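Long-range contact in putative N-acetylmuramoyl-L-alanine amidase (Enterococcus phage phiM1EF22, PDB 7D55), which probably binds the enterococcal cell wall as the tetrameric cell-binding domain of a phage lysin, a putative N-acetylmuramoyl-L-alanine amidase: residues A[1-9]-A[70-78]. Residues are numbered along the deposited sequence; the frame is centred on the assembly and turned at random.
Sequences MYCLYERPI and PWYNRLETV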
ATOM      1  N   MET A   1       6.828  -5.452   0.125  1.00 24.10           N
ATOM      2  CA  MET A   1       7.761  -5.031   1.168  1.00 22.07           C
ATOM      3  C   MET A   1       7.099  -4.984   2.531  1.00 19.77           C
ATOM      4  O   MET A   1       6.464  -3.994   2.904  1.00 22.13           O
ATOM      5  CB  MET A   1       8.368  -3.664   0.852  1.00 23.05           C
ATOM      6  CG  MET A   1       9.485  -3.758  -0.159  1.00 38.65           C
ATOM      7  SD  MET A   1      10.396  -2.226  -0.328  1.00 43.81           S
ATOM      8  CE  MET A   1      11.128  -2.050   1.296  1.00 13.97           C
ATOM      9  N   TYR A   2       7.259  -6.071   3.263  1.00 12.20           N
ATOM     10  CA  TYR A   2       6.729  -6.220   4.607  1.00 11.66           C
ATOM     11  C   TYR A   2       7.841  -6.729   5.504  1.00 12.36           C
ATOM     12  O   TYR A   2       8.734  -7.452   5.058  1.00 12.56           O
ATOM     13  CB  TYR A   2       5.602  -7.244   4.621  1.00 14.87           C
ATOM     14  CG  TYR A   2       4.432  -6.849   3.763  1.00 15.59           C
ATOM     15  CD1 TYR A   2       3.382  -6.109   4.289  1.00 20.09           C
ATOM     16  CD2 TYR A   2       4.385  -7.206   2.415  1.00 24.64           C
ATOM     17  CE1 TYR A   2       2.315  -5.733   3.502  1.00 22.74           C
ATOM     18  CE2 TYR A   2       3.319  -6.834   1.620  1.00 28.94           C
ATOM     19  CZ  TYR A   2       2.287  -6.097   2.170  1.00 48.55           C
ATOM     20  OH  TYR A   2       1.217  -5.725   1.390  1.00 72.20           O
ATOM     21  N   CYS A   3       7.773  -6.363   6.780  1.00  9.39           N
ATOM     22  CA  CYS A   3       8.644  -7.005   7.750  1.00  9.87           C
ATOM     23  C   CYS A   3       8.101  -6.748   9.143  1.00  9.48           C
ATOM     24  O   CYS A   3       7.278  -5.853   9.353  1.00  9.17           O
ATOM     25  CB  CYS A   3      10.098  -6.532   7.632  1.00 12.00           C
ATOM     26  SG  CYS A   3      10.396  -4.797   8.004  1.00 13.48           S
ATOM     27  N   LEU A   4       8.543  -7.581  10.081  1.00  8.96           N
ATOM     28  CA  LEU A   4       8.421  -7.320  11.506  1.00  9.15           C
ATOM     29  C   LEU A   4       9.812  -7.051  12.051  1.00  8.69           C
ATOM     30  O   LEU A   4      10.803  -7.599  11.558  1.00  8.73           O
ATOM     31  CB  LEU A   4       7.839  -8.531  12.237  1.00  8.91           C
ATOM     32  CG  LEU A   4       6.380  -8.857  11.894  1.00  9.99           C
ATOM     33  CD1 LEU A   4       6.024 -10.296  12.278  1.00 10.30           C
ATOM     34  CD2 LEU A   4       5.464  -7.858  12.590  1.00 10.97           C
ATOM     35  N   TYR A   5       9.889  -6.205  13.073  1.00  9.18           N
ATOM     36  CA  TYR A   5      11.170  -5.906  13.702  1.00  9.01           C
ATOM     37  C   TYR A   5      10.898  -5.441  15.122  1.00  8.62           C
ATOM     38  O   TYR A   5       9.755  -5.199  15.509  1.00  9.48           O
ATOM     39  CB  TYR A   5      11.972  -4.854  12.914  1.00  8.83           C
ATOM     40  CG  TYR A   5      11.326  -3.486  12.853  1.00  8.69           C
ATOM     41  CD1 TYR A   5      10.357  -3.195  11.902  1.00  9.33           C
ATOM     42  CD2 TYR A   5      11.701  -2.477  13.743  1.00  8.52           C
ATOM     43  CE1 TYR A   5       9.770  -1.936  11.837  1.00  9.18           C
ATOM     44  CE2 TYR A   5      11.123  -1.206  13.681  1.00  7.79           C
ATOM     45  CZ  TYR A   5      10.159  -0.949  12.730  1.00  8.84           C
ATOM     46  OH  TYR A   5       9.571   0.298  12.673  1.00  9.75           O
ATOM     47  N   GLU A   6      11.966  -5.314  15.900  1.00  9.68           N
ATOM     48  CA  GLU A   6      11.857  -4.796  17.254  1.00  9.55           C
ATOM     49  C   GLU A   6      12.639  -3.495  17.362  1.00  9.70           C
ATOM     50  O   GLU A   6      13.669  -3.328  16.707  1.00 10.28           O
ATOM     51  CB  GLU A   6      12.409  -5.810  18.253  1.00 11.55           C
ATOM     52  CG  GLU A   6      11.524  -7.039  18.387  1.00 13.91           C
ATOM     53  CD  GLU A   6      12.156  -8.127  19.230  1.00 19.04           C
ATOM     54  OE1 GLU A   6      12.355  -9.243  18.721  1.00 24.80           O
ATOM     55  OE2 GLU A   6      12.457  -7.873  20.401  1.00 19.66           O
ATOM     56  N   ARG A   7      12.158  -2.580  18.205  1.00  9.31           N
ATOM     57  CA  ARG A   7      12.821  -1.297  18.392  1.00  8.57           C
ATOM     58  C   ARG A   7      12.500  -0.769  19.786  1.00  7.95           C
ATOM     59  O   ARG A   7      11.519  -1.204  20.414  1.00  8.70           O
ATOM     60  CB  ARG A   7      12.418  -0.291  17.298  1.00  8.43           C
ATOM     61  CG  ARG A   7      10.936   0.024  17.255  1.00  9.06           C
ATOM     62  CD  ARG A   7      10.654   1.405  17.828  1.00 11.25           C
ATOM     63  NE  ARG A   7      11.250   2.441  16.989  1.00 12.44           N
ATOM     64  CZ  ARG A   7      12.127   3.356  17.399  1.00 11.97           C
ATOM     65  NH1 ARG A   7      12.524   3.400  18.671  1.00 11.98           N
ATOM     66  NH2 ARG A   7      12.599   4.243  16.525  1.00 11.30           N
ATOM     67  N   PRO A   8      13.319   0.142  20.318  1.00  8.41           N
ATOM     68  CA  PRO A   8      13.128   0.581  21.709  1.00  8.77           C
ATOM     69  C   PRO A   8      11.898   1.459  21.909  1.00  8.94           C
ATOM     70  O   PRO A   8      11.473   2.215  21.026  1.00  9.30           O
ATOM     71  CB  PRO A   8      14.410   1.366  22.015  1.00  8.68           C
ATOM     72  CG  PRO A   8      15.412   0.840  21.045  1.00  7.35           C
ATOM     73  CD  PRO A   8      14.626   0.583  19.786  1.00  7.83           C
ATOM     74  N   ILE A   9      11.363   1.386  23.128  1.00  8.88           N
ATOM     75  CA  ILE A   9      10.202   2.160  23.539  1.00  9.11           C
ATOM     76  C   ILE A   9      10.389   2.539  25.001  1.00  9.51           C
ATOM     77  O   ILE A   9      11.004   1.804  25.778  1.00 10.11           O
ATOM     78  CB  ILE A   9       8.876   1.378  23.305  1.00 10.44           C
ATOM     79  CG1 ILE A   9       7.660   2.244  23.617  1.00 11.48           C
ATOM     80  CG2 ILE A   9       8.825   0.113  24.146  1.00 11.56           C
ATOM     81  CD1 ILE A   9       6.356   1.643  23.128  1.00 13.29           C
ATOM     82  N   PRO A  70      21.104   0.707  14.712  1.00 10.17           N
ATOM     83  CA  PRO A  70      19.669   1.053  14.739  1.00 10.04           C
ATOM     84  C   PRO A  70      19.056   1.224  13.353  1.00 10.72           C
ATOM     85  O   PRO A  70      18.568   2.301  12.979  1.00 11.62           O
ATOM     86  CB  PRO A  70      19.661   2.348  15.561  1.00  9.79           C
ATOM     87  CG  PRO A  70      21.010   2.970  15.296  1.00  9.16           C
ATOM     88  CD  PRO A  70      21.965   1.821  15.167  1.00 10.83           C
ATOM     89  N   TRP A  71      19.032   0.126  12.591  1.00  9.52           N
ATOM     90  CA  TRP A  71      18.527   0.183  11.225  1.00  9.45           C
ATOM     91  C   TRP A  71      17.056   0.568  11.181  1.00  9.06           C
ATOM     92  O   TRP A  71      16.582   1.100  10.169  1.00 10.38           O
ATOM     93  CB  TRP A  71      18.749  -1.168  10.558  1.00 10.96           C
ATOM     94  CG  TRP A  71      20.172  -1.388  10.204  1.00 11.02           C
ATOM     95  CD1 TRP A  71      21.105  -2.103  10.910  1.00 11.04           C
ATOM     96  CD2 TRP A  71      20.847  -0.860   9.064  1.00 12.06           C
ATOM     97  NE1 TRP A  71      22.321  -2.067  10.256  1.00 12.03           N
ATOM     98  CE2 TRP A  71      22.184  -1.308   9.122  1.00 12.40           C
ATOM     99  CE3 TRP A  71      20.449  -0.057   7.990  1.00 12.73           C
ATOM    100  CZ2 TRP A  71      23.119  -0.973   8.152  1.00 13.34           C
ATOM    101  CZ3 TRP A  71      21.377   0.265   7.029  1.00 13.66           C
ATOM    102  CH2 TRP A  71      22.697  -0.187   7.117  1.00 14.14           C
ATOM    103  N   TYR A  72      16.314   0.300  12.257  1.00  9.25           N
ATOM    104  CA  TYR A  72      14.922   0.735  12.318  1.00  9.98           C
ATOM    105  C   TYR A  72      14.786   2.253  12.156  1.00 11.01           C
ATOM    106  O   TYR A  72      13.764   2.723  11.647  1.00 11.93           O
ATOM    107  CB  TYR A  72      14.263   0.237  13.601  1.00 11.32           C
ATOM    108  CG  TYR A  72      15.122   0.368  14.830  1.00 11.14           C
ATOM    109  CD1 TYR A  72      15.300   1.605  15.456  1.00  9.99           C
ATOM    110  CD2 TYR A  72      15.771  -0.744  15.370  1.00 10.04           C
ATOM    111  CE1 TYR A  72      16.094   1.717  16.605  1.00  9.71           C
ATOM    112  CE2 TYR A  72      16.561  -0.637  16.494  1.00 10.57           C
ATOM    113  CZ  TYR A  72      16.725   0.591  17.104  1.00 10.63           C
ATOM    114  OH  TYR A  72      17.515   0.662  18.225  1.00 12.22           O
ATOM    115  N   ASN A  73      15.804   3.030  12.562  1.00 11.65           N
ATOM    116  CA  ASN A  73      15.785   4.475  12.323  1.00 13.20           C
ATOM    117  C   ASN A  73      15.670   4.770  10.836  1.00 12.47           C
ATOM    118  O   ASN A  73      14.942   5.684  10.427  1.00 13.72           O
ATOM    119  CB  ASN A  73      17.086   5.126  12.798  1.00 16.30           C
ATOM    120  CG  ASN A  73      17.196   5.245  14.301  1.00 21.23           C
ATOM    121  OD1 ASN A  73      16.227   5.053  15.032  1.00 23.00           O
ATOM    122  ND2 ASN A  73      18.401   5.590  14.773  1.00 22.11           N
ATOM    123  N   ARG A  74      16.421   4.030  10.018  1.00 12.01           N
ATOM    124  CA  ARG A  74      16.398   4.236   8.576  1.00 11.66           C
ATOM    125  C   ARG A  74      15.068   3.798   7.981  1.00 11.76           C
ATOM    126  O   ARG A  74      14.499   4.501   7.134  1.00 13.01           O
ATOM    127  CB  ARG A  74      17.540   3.458   7.924  1.00 13.68           C
ATOM    128  CG  ARG A  74      18.915   3.761   8.508  1.00 14.76           C
ATOM    129  CD  ARG A  74      19.275   5.228   8.353  1.00 17.51           C
ATOM    130  NE  ARG A  74      20.601   5.517   8.886  1.00 20.03           N
ATOM    131  CZ  ARG A  74      21.134   6.733   8.946  1.00 24.41           C
ATOM    132  NH1 ARG A  74      20.441   7.783   8.513  1.00 26.62           N
ATOM    133  NH2 ARG A  74      22.351   6.902   9.442  1.00 25.71           N
ATOM    134  N   LEU A  75      14.557   2.645   8.409  1.00 10.47           N
ATOM    135  CA  LEU A  75      13.287   2.169   7.874  1.00  9.24           C
ATOM    136  C   LEU A  75      12.165   3.147   8.191  1.00 10.38           C
ATOM    137  O   LEU A  75      11.339   3.461   7.323  1.00  9.99           O
ATOM    138  CB  LEU A  75      12.961   0.790   8.446  1.00 10.08           C
ATOM    139  CG  LEU A  75      11.604   0.235   8.010  1.00 10.06           C
ATOM    140  CD1 LEU A  75      11.549   0.208   6.483  1.00 11.92           C
ATOM    141  CD2 LEU A  75      11.406  -1.144   8.603  1.00 12.05           C
ATOM    142  N   GLU A  76      12.132   3.652   9.427  1.00  9.89           N
ATOM    143  CA  GLU A  76      11.074   4.557   9.862  1.00 10.77           C
ATOM    144  C   GLU A  76      11.168   5.943   9.232  1.00 10.94           C
ATOM    145  O   GLU A  76      10.195   6.701   9.300  1.00 11.95           O
ATOM    146  CB  GLU A  76      11.051   4.627  11.388  1.00 10.77           C
ATOM    147  CG  GLU A  76      10.680   3.296  12.027  1.00 11.80           C
ATOM    148  CD  GLU A  76      10.842   3.280  13.545  1.00 12.64           C
ATOM    149  OE1 GLU A  76      11.186   4.332  14.127  1.00 14.78           O
ATOM    150  OE2 GLU A  76      10.623   2.210  14.156  1.00 12.75           O
ATOM    151  N   THR A  77      12.301   6.294   8.620  1.00 12.38           N
ATOM    152  CA  THR A  77      12.364   7.519   7.835  1.00 14.77           C
ATOM    153  C   THR A  77      11.713   7.348   6.469  1.00 15.28           C
ATOM    154  O   THR A  77      11.140   8.305   5.932  1.00 16.67           O
ATOM    155  CB  THR A  77      13.822   7.948   7.662  1.00 17.74           C
ATOM    156  OG1 THR A  77      14.430   8.054   8.952  1.00 20.46           O
ATOM    157  CG2 THR A  77      13.910   9.294   6.976  1.00 19.25           C
ATOM    158  N   VAL A  78      11.799   6.153   5.891  1.00 14.96           N
ATOM    159  CA  VAL A  78      11.232   5.927   4.570  1.00 14.36           C
ATOM    160  C   VAL A  78       9.791   5.430   4.642  1.00 13.32           C
ATOM    161  O   VAL A  78       9.029   5.626   3.690  1.00 14.93           O
ATOM    162  CB  VAL A  78      12.124   4.994   3.730  1.00 17.20           C
ATOM    163  CG1 VAL A  78      13.508   5.602   3.546  1.00 17.86           C
ATOM    164  CG2 VAL A  78      12.233   3.641   4.373  1.00 18.53           C
TER
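Tyr-5 and Arg-7 on strand 3-9 both set their CG between the backbone N and the carbonyl carbon, which sends them to Glu-76 of helix 71-78. The Arg-7 chain then bends at chi2 and chi3 and presents its guanidinium side-on to the carboxylate. Arg-7 NE donates to Glu-76 OE2 at 2.9 Å, on the syn lone pair and almost straight at 170°. Arg-7 NH2 donates to Glu-76 OE1 at 2.8 Å, from 24° out of the carboxylate plane. Tyr-5 OH gives a further hydrogen bond to the anti lone pair of Glu-76 OE2, at 2.6 Å. The remaining nitrogen, Arg-7 NH1, bonds to Pro-8 O at 2.8 Å and ties the guanidinium back to its own strand.

Tyr-72 CD1 lies over one face of the Arg-7 guanidinium. Arg-7 CB makes a CH-pi contact with one face of the Tyr-72 ring, 3.8 Å from the centroid. Pro-8 CD lies 3.4 Å from Tyr-72 CZ. Tyr-72 CB touches Tyr-5 CE2. Further along, Leu-75 CD2 meets both Cys-3 SG and Tyr-5 CE1, at 3.8 and 3.7 Å.

The short axes of helix 71-78 and strand 3-9 run at 103° to each other. Lys-86 forms a second salt bridge to Glu-76 OE1. Two cationic partners and the tyrosine hydroxyl probably keep this buried carboxylate ionised, and the paired bonds should restrict its rotation.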